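Local coordinates for protein dihydrodipicolinate synthase (Bacteroides thetaiotaomicron, PDB 4XKY) that probably catalyses Schiff-base aldolase chemistry on pyruvate, like the dihydrodipicolinate synthases and N-acetylneuraminate lyases of the DapA family, and assembles as a tetramer, at residues L5-I9 with Y219-Y223; L12-L16 with L262-L266; A41-L45 with M62-T66; P148-Q152 with S175-M180; G191-I195 with V241-S245. All coordinates share one frame; numbering follows the deposited sequence.

Interaction 1 (L5-I9 with Y219-Y223)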
loop_
_atom_site.group_PDB
_atom_site.type_symbol
_atom_site.label_atom_id
_atom_site.label_comp_id
_atom_site.label_asym_id
_atom_site.label_seq_id
_atom_site.Cartn_x
_atom_site.Cartn_y
_atom_site.Cartn_z
ATOM N N LEU A 5 29.846 6.682 15.715
ATOM C CA LEU A 5 29.873 7.755 14.729
ATOM C C LEU A 5 28.736 8.723 15.040
ATOM O O LEU A 5 27.564 8.323 15.209
ATOM C CB LEU A 5 29.764 7.210 13.305
ATOM C CG LEU A 5 29.698 8.243 12.174
ATOM C CD1 LEU A 5 30.957 9.095 12.121
ATOM C CD2 LEU A 5 29.456 7.535 10.847
ATOM N N SER A 6 29.106 9.994 15.147
ATOM C CA SER A 6 28.177 11.058 15.553
ATOM C C SER A 6 28.262 12.304 14.686
ATOM O O SER A 6 29.196 12.474 13.906
ATOM C CB SER A 6 28.449 11.449 16.997
ATOM O OG SER A 6 28.372 10.298 17.812
ATOM N N GLY A 7 27.277 13.179 14.839
ATOM C CA GLY A 7 27.259 14.437 14.109
ATOM C C GLY A 7 26.507 14.447 12.792
ATOM O O GLY A 7 25.474 13.800 12.625
ATOM N N ILE A 8 27.008 15.254 11.875
ATOM C CA ILE A 8 26.385 15.461 10.601
ATOM C C ILE A 8 27.178 14.644 9.589
ATOM O O ILE A 8 28.380 14.813 9.463
ATOM C CB ILE A 8 26.372 16.951 10.208
ATOM C CG1 ILE A 8 25.554 17.787 11.195
ATOM C CG2 ILE A 8 25.798 17.104 8.806
ATOM C CD1 ILE A 8 24.109 17.343 11.348
ATOM N N ILE A 9 26.488 13.737 8.906
ATOM C CA ILE A 9 27.085 12.871 7.906
ATOM C C ILE A 9 26.285 13.033 6.619
ATOM O O ILE A 9 25.356 12.299 6.387
ATOM C CB ILE A 9 27.037 11.396 8.354
ATOM C CG1 ILE A 9 27.841 11.204 9.640
ATOM C CG2 ILE A 9 27.545 10.446 7.270
ATOM C CD1 ILE A 9 26.958 10.918 10.819
ATOM N N TYR A 219 23.771 22.857 9.560
ATOM C CA TYR A 219 23.313 21.595 10.126
ATOM C C TYR A 219 24.196 21.156 11.288
ATOM O O TYR A 219 23.709 20.565 12.251
ATOM C CB TYR A 219 23.224 20.516 9.055
ATOM C CG TYR A 219 22.128 20.821 8.088
ATOM C CD1 TYR A 219 20.854 20.309 8.264
ATOM C CD2 TYR A 219 22.344 21.677 7.042
ATOM C CE1 TYR A 219 19.837 20.619 7.390
ATOM C CE2 TYR A 219 21.327 21.997 6.164
ATOM C CZ TYR A 219 20.077 21.464 6.349
ATOM O OH TYR A 219 19.066 21.768 5.469
ATOM N N VAL A 220 25.493 21.435 11.194
ATOM C CA VAL A 220 26.422 21.171 12.289
ATOM C C VAL A 220 26.057 22.000 13.509
ATOM O O VAL A 220 26.054 21.482 14.632
ATOM C CB VAL A 220 27.879 21.440 11.867
ATOM C CG1 VAL A 220 28.812 21.435 13.070
ATOM C CG2 VAL A 220 28.314 20.368 10.881
ATOM N N SER A 221 25.737 23.273 13.280
ATOM C CA SER A 221 25.278 24.144 14.363
ATOM C C SER A 221 24.004 23.654 15.012
ATOM O O SER A 221 23.873 23.720 16.228
ATOM C CB SER A 221 25.066 25.585 13.888
ATOM O OG SER A 221 26.300 26.157 13.526
ATOM N N LEU A 222 23.057 23.176 14.217
ATOM C CA LEU A 222 21.819 22.673 14.782
ATOM C C LEU A 222 22.062 21.374 15.555
ATOM O O LEU A 222 21.517 21.186 16.661
ATOM C CB LEU A 222 20.751 22.501 13.712
ATOM C CG LEU A 222 19.384 21.931 14.110
ATOM C CD1 LEU A 222 18.767 22.517 15.375
ATOM C CD2 LEU A 222 18.446 22.153 12.934
ATOM N N TYR A 223 22.909 20.506 15.008
ATOM C CA TYR A 223 23.268 19.275 15.703
ATOM C C TYR A 223 23.824 19.553 17.121
ATOM O O TYR A 223 23.431 18.888 18.104
ATOM C CB TYR A 223 24.284 18.446 14.909
ATOM C CG TYR A 223 24.910 17.359 15.761
ATOM C CD1 TYR A 223 24.210 16.182 16.043
ATOM C CD2 TYR A 223 26.186 17.520 16.325
ATOM C CE1 TYR A 223 24.768 15.183 16.835
ATOM C CE2 TYR A 223 26.751 16.526 17.126
ATOM C CZ TYR A 223 26.035 15.368 17.390
ATOM O OH TYR A 223 26.582 14.373 18.188
#
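The CA of Gly7 lies over the middle of the Tyr223 ring, 3.6 Å from its centroid and only 11° off the ring normal, a CH-pi contact between a strand backbone and an aromatic face. It illustrates how a TIM barrel closes: strand 7-8, the first, is covered by helix 216-227, which follows the last strand, 206-207. Tyr223 carries its CG anti to the backbone N (chi1 166°), and this turns the ring away from the helix and across the strand. A side chain at Gly7 would be jammed against the carbonyl O of Ser6, so the bare CA suits the backbone angles as well as the ring.

The dense part is built on Ile8. Its CD1 rests 3.4 Å from the carbonyl O of Tyr219 and 3.7 Å from the CB of Tyr223, while its CG1 lies 3.8 Å from CG2 of Val220. The side chains of Ile8 and Tyr223 lie side by side, pointing opposite ways. Met196 of helix 196-201 also touches Ile8.

Toward Ser6 the fit is sparser and partly exposed. The OH of Tyr223 comes no nearer to the Ser6 side chain than 3.7 Å, at CB, and Ser6 OG is instead bonded to Pro4 O.

The two segments share no hydrogen bond. Gly7 spends its backbone bonds on His205 and Gly207 within the sheet, and Tyr219 O accepts from Tyr223 N within the helix, consistent with dispersion and CH-pi attraction, rather than hydrogen bonds, carrying the contact between these two segments.

Interaction 2 (L12-L16 with L262-L266)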
loop_
_atom_site.group_PDB
_atom_site.type_symbol
_atom_site.label_atom_id
_atom_site.label_comp_id
_atom_site.label_asym_id
_atom_site.label_seq_id
_atom_site.Cartn_x
_atom_site.Cartn_y
_atom_site.Cartn_z
ATOM N N LEU A 12 26.177 12.560 0.213
ATOM C CA LEU A 12 26.611 13.331 -0.937
ATOM C C LEU A 12 25.739 13.084 -2.163
ATOM O O LEU A 12 25.343 11.966 -2.436
ATOM C CB LEU A 12 28.061 13.024 -1.299
ATOM C CG LEU A 12 29.159 13.770 -0.543
ATOM C CD1 LEU A 12 29.080 13.407 0.919
ATOM C CD2 LEU A 12 30.517 13.362 -1.062
ATOM N N VAL A 13 25.468 14.151 -2.916
ATOM C CA VAL A 13 24.994 14.001 -4.276
ATOM C C VAL A 13 26.143 13.400 -5.082
ATOM O O VAL A 13 27.318 13.496 -4.678
ATOM C CB VAL A 13 24.508 15.339 -4.900
ATOM C CG1 VAL A 13 23.349 15.924 -4.109
ATOM C CG2 VAL A 13 25.605 16.369 -4.965
ATOM N N THR A 14 25.789 12.717 -6.169
ATOM C CA THR A 14 26.752 12.207 -7.124
ATOM C C THR A 14 26.719 13.252 -8.233
ATOM O O THR A 14 25.794 13.279 -9.023
ATOM C CB THR A 14 26.381 10.789 -7.630
ATOM O OG1 THR A 14 26.301 9.867 -6.518
ATOM C CG2 THR A 14 27.421 10.289 -8.638
ATOM N N PRO A 15 27.691 14.175 -8.248
ATOM C CA PRO A 15 27.673 15.225 -9.281
ATOM C C PRO A 15 28.011 14.640 -10.628
ATOM O O PRO A 15 28.910 13.801 -10.728
ATOM C CB PRO A 15 28.727 16.223 -8.830
ATOM C CG PRO A 15 29.327 15.698 -7.576
ATOM C CD PRO A 15 28.843 14.291 -7.346
ATOM N N LEU A 16 27.244 15.055 -11.629
ATOM C CA LEU A 16 27.291 14.517 -12.978
ATOM C C LEU A 16 27.498 15.605 -14.023
ATOM O O LEU A 16 26.990 16.727 -13.881
ATOM C CB LEU A 16 25.961 13.854 -13.267
ATOM C CG LEU A 16 25.600 12.719 -12.325
ATOM C CD1 LEU A 16 24.224 12.222 -12.741
ATOM C CD2 LEU A 16 26.652 11.606 -12.391
ATOM N N LEU A 262 17.854 20.333 -4.626
ATOM C CA LEU A 262 19.186 20.269 -4.032
ATOM C C LEU A 262 20.276 20.469 -5.067
ATOM O O LEU A 262 21.141 21.301 -4.919
ATOM C CB LEU A 262 19.396 18.906 -3.393
ATOM C CG LEU A 262 20.610 18.722 -2.511
ATOM C CD1 LEU A 262 20.531 19.683 -1.346
ATOM C CD2 LEU A 262 20.652 17.289 -1.995
ATOM N N LYS A 263 20.220 19.706 -6.146
ATOM C CA LYS A 263 21.244 19.825 -7.177
ATOM C C LYS A 263 21.209 21.200 -7.891
ATOM O O LYS A 263 22.252 21.773 -8.187
ATOM C CB LYS A 263 21.154 18.657 -8.161
ATOM C CG LYS A 263 21.834 17.382 -7.677
ATOM C CD LYS A 263 22.107 16.469 -8.863
ATOM C CE LYS A 263 23.102 15.383 -8.525
ATOM N NZ LYS A 263 23.418 14.488 -9.682
ATOM N N CYS A 264 20.015 21.722 -8.160
ATOM C CA CYS A 264 19.891 23.059 -8.725
ATOM C C CYS A 264 20.576 24.088 -7.790
ATOM O O CYS A 264 21.423 24.906 -8.221
ATOM C CB CYS A 264 18.422 23.393 -8.918
ATOM S SG CYS A 264 18.175 24.950 -9.759
ATOM N N ALA A 265 20.243 24.005 -6.502
ATOM C CA ALA A 265 20.822 24.915 -5.520
ATOM C C ALA A 265 22.340 24.799 -5.472
ATOM O O ALA A 265 23.001 25.831 -5.422
ATOM C CB ALA A 265 20.253 24.685 -4.139
ATOM N N LEU A 266 22.864 23.567 -5.483
ATOM C CA LEU A 266 24.315 23.323 -5.488
ATOM C C LEU A 266 25.014 24.014 -6.670
ATOM O O LEU A 266 26.104 24.581 -6.510
ATOM C CB LEU A 266 24.659 21.822 -5.442
ATOM C CG LEU A 266 24.333 21.118 -4.112
ATOM C CD1 LEU A 266 24.525 19.616 -4.220
ATOM C CD2 LEU A 266 25.117 21.619 -2.907
HETATM O O HOH W 1 25.107 16.833 -10.865
#
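Val13 meets Leu262, Lys263 and Leu266 where the loop after the first strand of the TIM barrel runs beside helix 257-268. The two leucines grip the valine by its methyls: CG2 reaches tip to tip toward CD1 of Leu266 at 3.5 Å, and CG1 meets CD2 of Leu262 at 3.7 Å. Leu30 of helix 24-36 touches the same valine.

Lys263 gives the contact its polar end, and its chain can be followed atom by atom. CB merely leaves the helix; CG is set anti to the carbonyl carbon (chi1 -82°) and skims CG1 of Val13 at 4.1 Å. Beyond CG the chain is extended, CD carrying it along the loop until CE lies 3.9 Å from CB of Val13. The tip, NZ, then donates to the carbonyl O of Thr14 at 2.7 Å, arriving at a C=O...N angle of 145° and tilted 34° from the carbonyl plane. The ammonium is held further by a salt bridge to Glu50 and a hydrogen bond to Tyr275 O, so a buried charge is met by a carboxylate and backbone oxygens together. CG and CD1 of Leu16 form an apolar flank near the same nitrogen.

The contact lies near the probable active site: the Leu262 side chain is about 4 Å from that of Thr48, a predicted pyruvate-binding residue. A single water completes the link between loop and helix, accepting from Lys263 NZ at 3.1 Å and from the backbone N of Leu16 at 2.9 Å.

Interaction 3 (A41-L45 with M62-T66)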
loop_
_atom_site.group_PDB
_atom_site.type_symbol
_atom_site.label_atom_id
_atom_site.label_comp_id
_atom_site.label_asym_id
_atom_site.label_seq_id
_atom_site.Cartn_x
_atom_site.Cartn_y
_atom_site.Cartn_z
ATOM N N ALA A 41 31.537 12.966 8.597
ATOM C CA ALA A 41 31.788 11.867 7.688
ATOM C C ALA A 41 31.126 12.170 6.380
ATOM O O ALA A 41 30.361 13.115 6.283
ATOM C CB ALA A 41 31.258 10.559 8.263
ATOM N N LEU A 42 31.459 11.375 5.375
ATOM C CA LEU A 42 30.854 11.442 4.052
ATOM C C LEU A 42 30.185 10.118 3.742
ATOM O O LEU A 42 30.802 9.052 3.894
ATOM C CB LEU A 42 31.933 11.665 3.000
ATOM C CG LEU A 42 32.916 12.799 3.286
ATOM C CD1 LEU A 42 33.957 12.857 2.180
ATOM C CD2 LEU A 42 32.209 14.135 3.382
ATOM N N PHE A 43 28.940 10.192 3.288
ATOM C CA PHE A 43 28.158 9.033 2.965
ATOM C C PHE A 43 27.880 9.059 1.474
ATOM O O PHE A 43 27.221 9.978 0.970
ATOM C CB PHE A 43 26.875 9.025 3.793
ATOM C CG PHE A 43 25.922 7.930 3.423
ATOM C CD1 PHE A 43 26.375 6.646 3.146
ATOM C CD2 PHE A 43 24.566 8.184 3.326
ATOM C CE1 PHE A 43 25.483 5.650 2.776
ATOM C CE2 PHE A 43 23.665 7.182 2.972
ATOM C CZ PHE A 43 24.128 5.916 2.698
ATOM N N VAL A 44 28.433 8.088 0.746
ATOM C CA VAL A 44 28.224 8.072 -0.697
ATOM C C VAL A 44 27.296 6.964 -1.146
ATOM O O VAL A 44 27.204 5.908 -0.510
ATOM C CB VAL A 44 29.523 8.031 -1.511
ATOM C CG1 VAL A 44 30.436 9.186 -1.095
ATOM C CG2 VAL A 44 30.250 6.708 -1.368
ATOM N N LEU A 45 26.643 7.261 -2.270
ATOM C CA LEU A 45 25.692 6.390 -2.949
ATOM C C LEU A 45 24.397 6.119 -2.178
ATOM O O LEU A 45 23.770 5.099 -2.358
ATOM C CB LEU A 45 26.387 5.084 -3.380
ATOM C CG LEU A 45 27.539 5.310 -4.364
ATOM C CD1 LEU A 45 28.131 3.982 -4.783
ATOM C CD2 LEU A 45 27.096 6.057 -5.606
ATOM N N MET A 62 32.353 7.024 -8.361
ATOM C CA MET A 62 32.020 7.882 -7.251
ATOM C C MET A 62 32.776 7.433 -6.011
ATOM O O MET A 62 33.302 8.251 -5.294
ATOM C CB MET A 62 30.529 7.874 -6.963
ATOM C CG MET A 62 30.069 8.734 -5.775
ATOM S SD MET A 62 30.463 10.491 -5.963
ATOM C CE MET A 62 29.774 11.150 -4.451
ATOM N N ILE A 63 32.786 6.129 -5.748
ATOM C CA ILE A 63 33.510 5.584 -4.622
ATOM C C ILE A 63 35.005 5.905 -4.695
ATOM O O ILE A 63 35.575 6.404 -3.725
ATOM C CB ILE A 63 33.308 4.067 -4.554
ATOM C CG1 ILE A 63 31.866 3.766 -4.148
ATOM C CG2 ILE A 63 34.263 3.401 -3.561
ATOM C CD1 ILE A 63 31.450 2.340 -4.436
ATOM N N LYS A 64 35.629 5.588 -5.831
ATOM C CA LYS A 64 37.064 5.801 -6.011
ATOM C C LYS A 64 37.427 7.268 -5.865
ATOM O O LYS A 64 38.272 7.613 -5.053
ATOM C CB LYS A 64 37.542 5.320 -7.380
ATOM C CG LYS A 64 37.439 3.816 -7.650
ATOM C CD LYS A 64 38.299 3.453 -8.874
ATOM C CE LYS A 64 37.723 2.356 -9.763
ATOM N NZ LYS A 64 36.656 2.870 -10.677
ATOM N N ASN A 65 36.801 8.145 -6.639
ATOM C CA ASN A 65 37.099 9.584 -6.490
ATOM C C ASN A 65 36.825 10.132 -5.091
ATOM O O ASN A 65 37.589 10.961 -4.601
ATOM C CB ASN A 65 36.355 10.431 -7.528
ATOM C CG ASN A 65 36.991 10.354 -8.883
ATOM O OD1 ASN A 65 37.911 11.112 -9.196
ATOM N ND2 ASN A 65 36.552 9.392 -9.680
ATOM N N THR A 66 35.730 9.707 -4.447
ATOM C CA THR A 66 35.431 10.232 -3.106
ATOM C C THR A 66 36.566 9.847 -2.098
ATOM O O THR A 66 37.025 10.668 -1.305
ATOM C CB THR A 66 34.054 9.791 -2.596
ATOM O OG1 THR A 66 33.026 10.316 -3.443
ATOM C CG2 THR A 66 33.835 10.328 -1.208
#
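Strand 42-44 and helix 56-70 are the first two elements of a beta-alpha-beta unit of the TIM barrel, completed by strand 76-79; the strand packs through Val44, and Leu45 just after it adds to the contact with Met62, Ile63 and Thr66. The short segments run nearly antiparallel, at 160°, with their axes 10.0 Å apart, the usual way in which a helix returns across the outside of its own strand.

Val44 is the residue most covered on the strand side. Its CG1 lies 3.6 Å from CG2 of Thr66, the two side chains running past each other head to tail, and the CE methyl of Met62 comes to 3.9 Å from the same CG1. Met62 leaves the helix with CG anti to the backbone N and bends at chi2 (60°), which turns the chain so that its end carries the CE methyl to the valine.

Leu45 follows with a positive phi of 67°, out of the strand conformation, and splits its methyls between two helix residues. CD1 crosses Ile63 at about a right angle, 3.7 Å from its CD1, and CD2 runs alongside Met62, 4.0 Å from its CG. Val78 of strand 76-79 touches both Val44 and Ile63, tying the third element into the same apolar layer.

With Thr66 replaced by an alanine, Met62 O is likely to lose its side-chain donor and a gap to open beside CG1 of Val44. In the helix that oxygen is gripped twice, Thr66 OG1 donating at 2.8 Å and Thr66 N at 3.0 Å from opposite faces of the carbonyl plane.

Interaction 4 (P148-Q152 with S175-M180)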
loop_
_atom_site.group_PDB
_atom_site.type_symbol
_atom_site.label_atom_id
_atom_site.label_comp_id
_atom_site.label_asym_id
_atom_site.label_seq_id
_atom_site.Cartn_x
_atom_site.Cartn_y
_atom_site.Cartn_z
ATOM N N PRO A 148 12.594 -3.902 16.289
ATOM C CA PRO A 148 13.586 -3.559 17.302
ATOM C C PRO A 148 14.438 -4.733 17.747
ATOM O O PRO A 148 15.660 -4.615 17.760
ATOM C CB PRO A 148 12.727 -3.042 18.445
ATOM C CG PRO A 148 11.628 -2.337 17.739
ATOM C CD PRO A 148 11.313 -3.222 16.554
ATOM N N ALA A 149 13.803 -5.856 18.085
ATOM C CA ALA A 149 14.534 -7.027 18.562
ATOM C C ALA A 149 15.494 -7.543 17.479
ATOM O O ALA A 149 16.575 -8.007 17.797
ATOM C CB ALA A 149 13.575 -8.125 19.014
ATOM N N THR A 150 15.088 -7.449 16.213
ATOM C CA THR A 150 15.925 -7.850 15.079
ATOM C C THR A 150 17.210 -7.022 15.044
ATOM O O THR A 150 18.290 -7.559 14.831
ATOM C CB THR A 150 15.189 -7.692 13.724
ATOM O OG1 THR A 150 14.053 -8.559 13.673
ATOM C CG2 THR A 150 16.086 -8.058 12.562
ATOM N N ILE A 151 17.084 -5.714 15.249
ATOM C CA ILE A 151 18.248 -4.845 15.287
ATOM C C ILE A 151 19.147 -5.188 16.463
ATOM O O ILE A 151 20.363 -5.237 16.300
ATOM C CB ILE A 151 17.854 -3.356 15.294
ATOM C CG1 ILE A 151 17.451 -2.946 13.882
ATOM C CG2 ILE A 151 19.009 -2.468 15.710
ATOM C CD1 ILE A 151 16.651 -1.664 13.831
ATOM N N GLN A 152 18.562 -5.420 17.637
ATOM C CA GLN A 152 19.332 -5.892 18.803
ATOM C C GLN A 152 20.159 -7.091 18.430
ATOM O O GLN A 152 21.355 -7.156 18.711
ATOM C CB GLN A 152 18.421 -6.351 19.936
ATOM C CG GLN A 152 18.340 -5.448 21.146
ATOM C CD GLN A 152 17.341 -5.984 22.159
ATOM O OE1 GLN A 152 16.447 -5.267 22.618
ATOM N NE2 GLN A 152 17.479 -7.263 22.500
ATOM N N SER A 175 11.353 3.375 19.365
ATOM C CA SER A 175 11.308 1.956 19.741
ATOM C C SER A 175 12.680 1.284 19.587
ATOM O O SER A 175 13.040 0.434 20.396
ATOM C CB SER A 175 10.268 1.173 18.936
ATOM O OG SER A 175 8.974 1.704 19.132
ATOM N N VAL A 176 13.427 1.661 18.547
ATOM C CA VAL A 176 14.748 1.070 18.294
ATOM C C VAL A 176 15.766 1.683 19.267
ATOM O O VAL A 176 16.570 0.942 19.832
ATOM C CB VAL A 176 15.204 1.229 16.824
ATOM C CG1 VAL A 176 16.534 0.540 16.575
ATOM C CG2 VAL A 176 14.172 0.655 15.863
ATOM N N MET A 177 15.729 3.008 19.480
ATOM C CA MET A 177 16.535 3.618 20.563
ATOM C C MET A 177 16.356 2.827 21.874
ATOM O O MET A 177 17.335 2.411 22.517
ATOM C CB MET A 177 16.158 5.089 20.807
ATOM C CG MET A 177 16.556 6.039 19.686
ATOM S SD MET A 177 18.342 6.337 19.586
ATOM C CE MET A 177 18.596 7.257 21.106
ATOM N N TYR A 178 15.104 2.581 22.249
ATOM C CA TYR A 178 14.844 1.920 23.519
ATOM C C TYR A 178 15.449 0.520 23.520
ATOM O O TYR A 178 16.084 0.145 24.485
ATOM C CB TYR A 178 13.360 1.867 23.832
ATOM C CG TYR A 178 13.033 1.091 25.090
ATOM C CD1 TYR A 178 12.956 1.733 26.316
ATOM C CD2 TYR A 178 12.782 -0.276 25.053
ATOM C CE1 TYR A 178 12.658 1.035 27.478
ATOM C CE2 TYR A 178 12.478 -0.978 26.213
ATOM C CZ TYR A 178 12.417 -0.302 27.417
ATOM O OH TYR A 178 12.118 -0.935 28.590
ATOM N N ALA A 179 15.251 -0.227 22.436
ATOM C CA ALA A 179 15.851 -1.558 22.274
ATOM C C ALA A 179 17.392 -1.540 22.294
ATOM O O ALA A 179 18.008 -2.530 22.685
ATOM C CB ALA A 179 15.352 -2.220 20.989
ATOM N N MET A 180 18.007 -0.430 21.884
ATOM C CA MET A 180 19.476 -0.343 21.818
ATOM C C MET A 180 20.110 0.458 22.959
ATOM O O MET A 180 21.310 0.742 22.928
ATOM C CB MET A 180 19.901 0.269 20.470
ATOM C CG MET A 180 19.446 -0.531 19.260
ATOM S SD MET A 180 19.999 -2.241 19.348
ATOM C CE MET A 180 21.782 -2.091 19.253
#
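The short segments 148-152 and 175-180, of helices 148-154 and 170-180, cross at -40° with axes 8.9 Å apart, Pro148 and Val176 being closest at the start and Gln152 facing Met180 further on. The two are consecutive outer helices of the TIM barrel, one before and one after strand 160-165, running in broadly the same direction along its outside.

Ile151 and Val176 make the inner, buried layer. CD1 of the isoleucine meets CG1 of the valine at 3.5 Å, the side chains crossing at about a right angle, and Met188 of strand 187-190 touches Val176 from the barrel. CG2 of Ile151 turns the other way along the helix and lies 3.8 Å from SD of Met180.

The outer layer is more open. The Pro148 ring lies alongside helix 170-180, its CB 3.7 Å from CB of Ala179 and its CG 4.0 Å from CB of Ser175. Ser175 OG is bonded to Val171 O, one turn back, while its CB faces the proline; Ser175 also packs on an apolar side chain of a neighbouring subunit.

Met180 closes the far end. Its chain leaves with CG anti to the carbonyl carbon and folds at both chi2 (-55°) and chi3 (-65°), a curl that tucks the sulfur between the helices, where SD sits 3.8 Å from CA of Gln152.

Interaction 5 (G191-I195 with V241-S245)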
loop_
_atom_site.group_PDB
_atom_site.type_symbol
_atom_site.label_atom_id
_atom_site.label_comp_id
_atom_site.label_asym_id
_atom_site.label_seq_id
_atom_site.Cartn_x
_atom_site.Cartn_y
_atom_site.Cartn_z
ATOM N N GLY A 191 17.953 10.006 8.953
ATOM C CA GLY A 191 18.163 10.565 7.619
ATOM C C GLY A 191 17.498 11.908 7.452
ATOM O O GLY A 191 18.165 12.895 7.148
ATOM N N PRO A 192 16.175 11.957 7.645
ATOM C CA PRO A 192 15.448 13.157 7.285
ATOM C C PRO A 192 15.804 14.327 8.156
ATOM O O PRO A 192 15.702 14.230 9.374
ATOM C CB PRO A 192 13.988 12.750 7.481
ATOM C CG PRO A 192 14.006 11.291 7.237
ATOM C CD PRO A 192 15.262 10.835 7.902
ATOM N N GLU A 193 16.205 15.434 7.528
ATOM C CA GLU A 193 16.772 16.555 8.270
ATOM C C GLU A 193 15.756 17.296 9.114
ATOM O O GLU A 193 16.135 17.924 10.098
ATOM C CB GLU A 193 17.541 17.528 7.350
ATOM C CG GLU A 193 16.719 18.257 6.289
ATOM C CD GLU A 193 17.510 18.543 5.012
ATOM O OE1 GLU A 193 17.421 19.665 4.478
ATOM O OE2 GLU A 193 18.224 17.639 4.532
ATOM N N GLU A 194 14.473 17.218 8.738
ATOM C CA GLU A 194 13.430 17.947 9.451
ATOM C C GLU A 194 13.262 17.455 10.914
ATOM O O GLU A 194 12.764 18.175 11.760
ATOM C CB GLU A 194 12.112 17.871 8.670
ATOM C CG GLU A 194 12.181 18.523 7.275
ATOM C CD GLU A 194 12.594 17.569 6.178
ATOM O OE1 GLU A 194 13.115 16.455 6.480
ATOM O OE2 GLU A 194 12.369 17.937 5.004
ATOM N N ILE A 195 13.727 16.246 11.215
ATOM C CA ILE A 195 13.563 15.671 12.548
ATOM C C ILE A 195 14.897 15.323 13.222
ATOM O O ILE A 195 14.925 14.571 14.208
ATOM C CB ILE A 195 12.699 14.400 12.496
ATOM C CG1 ILE A 195 13.276 13.377 11.506
ATOM C CG2 ILE A 195 11.274 14.776 12.168
ATOM C CD1 ILE A 195 12.675 11.986 11.623
ATOM N N VAL A 241 16.130 25.395 8.833
ATOM C CA VAL A 241 15.984 24.073 8.246
ATOM C C VAL A 241 14.578 23.884 7.689
ATOM O O VAL A 241 14.436 23.390 6.574
ATOM C CB VAL A 241 16.346 22.951 9.232
ATOM C CG1 VAL A 241 15.959 21.586 8.681
ATOM C CG2 VAL A 241 17.844 22.965 9.478
ATOM N N MET A 242 13.531 24.304 8.406
ATOM C CA MET A 242 12.176 24.060 7.874
ATOM C C MET A 242 11.858 24.954 6.674
ATOM O O MET A 242 11.098 24.557 5.790
ATOM C CB MET A 242 11.084 24.121 8.948
ATOM C CG MET A 242 11.121 22.994 9.983
ATOM S SD MET A 242 11.328 21.292 9.382
ATOM C CE MET A 242 9.855 21.170 8.361
ATOM N N GLN A 243 12.473 26.127 6.607
ATOM C CA GLN A 243 12.327 26.985 5.439
ATOM C C GLN A 243 12.985 26.372 4.184
ATOM O O GLN A 243 12.428 26.421 3.093
ATOM C CB GLN A 243 12.912 28.371 5.723
ATOM C CG GLN A 243 12.519 29.380 4.656
ATOM C CD GLN A 243 13.109 30.746 4.901
ATOM O OE1 GLN A 243 13.523 31.052 5.995
ATOM N NE2 GLN A 243 13.170 31.561 3.866
ATOM N N ILE A 244 14.175 25.807 4.351
ATOM C CA ILE A 244 14.879 25.131 3.256
ATOM C C ILE A 244 13.985 24.020 2.741
ATOM O O ILE A 244 13.728 23.907 1.541
ATOM C CB ILE A 244 16.217 24.550 3.743
ATOM C CG1 ILE A 244 17.223 25.668 3.966
ATOM C CG2 ILE A 244 16.775 23.550 2.750
ATOM C CD1 ILE A 244 18.311 25.282 4.929
ATOM N N SER A 245 13.486 23.219 3.675
ATOM C CA SER A 245 12.603 22.098 3.340
ATOM C C SER A 245 11.320 22.505 2.595
ATOM O O SER A 245 10.860 21.805 1.658
ATOM C CB SER A 245 12.272 21.301 4.616
ATOM O OG SER A 245 11.278 20.324 4.365
#
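A single hydrogen bond is the polar link: Ser245 OG donates to Glu194 OE2 at 2.7 Å, meeting the anti lone pair of that oxygen, the one turned away from OE1. Glu194 bends at chi2 (90°), which brings its carboxylate round to the serine.

The remaining contacts are van der Waals. Met242 curls so that its SD lies 3.6 Å from CB of Glu194 and its CE 3.7 Å from CG, the two chains crossing at about a right angle. Val241 CG1 touches Glu193 more lightly, 3.9 Å from its backbone O. If Glu194 gave way to an alanine, Ser245 OG would probably be left without this acceptor and the Met242 CE methyl with a gap at its side.

The Glu193 carboxylate is bonded to Tyr249 OH and Gly211 N, and Met242 packs on an aromatic side chain of another subunit.

The side chain of Glu193 is about 7 Å from that of Thr48, predicted to bind pyruvate, so helix 231-247 packs against a loop near the probable site. That loop, residues 191-195, follows strand 187-190 at the C-terminal end of the barrel strands, where TIM-barrel enzymes carry their active sites.

In the fold
All five contacts belong to one TIM barrel. Interactions 1 and 3 reach the same parallel sheet at its first and second strands, centres about 18 Å apart, and touch through Ile9 and Ala41. Interactions 2 and 3, centres about 13 Å apart, are joined by Leu12 N and Phe43 O. Interactions 1 and 5, centres also about 13 Å apart, meet where consecutive helices 216-227 and 231-247 pack together. Interactions 2 and 4 have centres about 34 Å apart. Along the chain interactions 3, 4 and 5 follow in series, 3 and 4 within the span of interaction 1, which crosses 2 and 5. Interactions 1 and 2 bring N-terminal residues against late helices, so the chain's two ends meet.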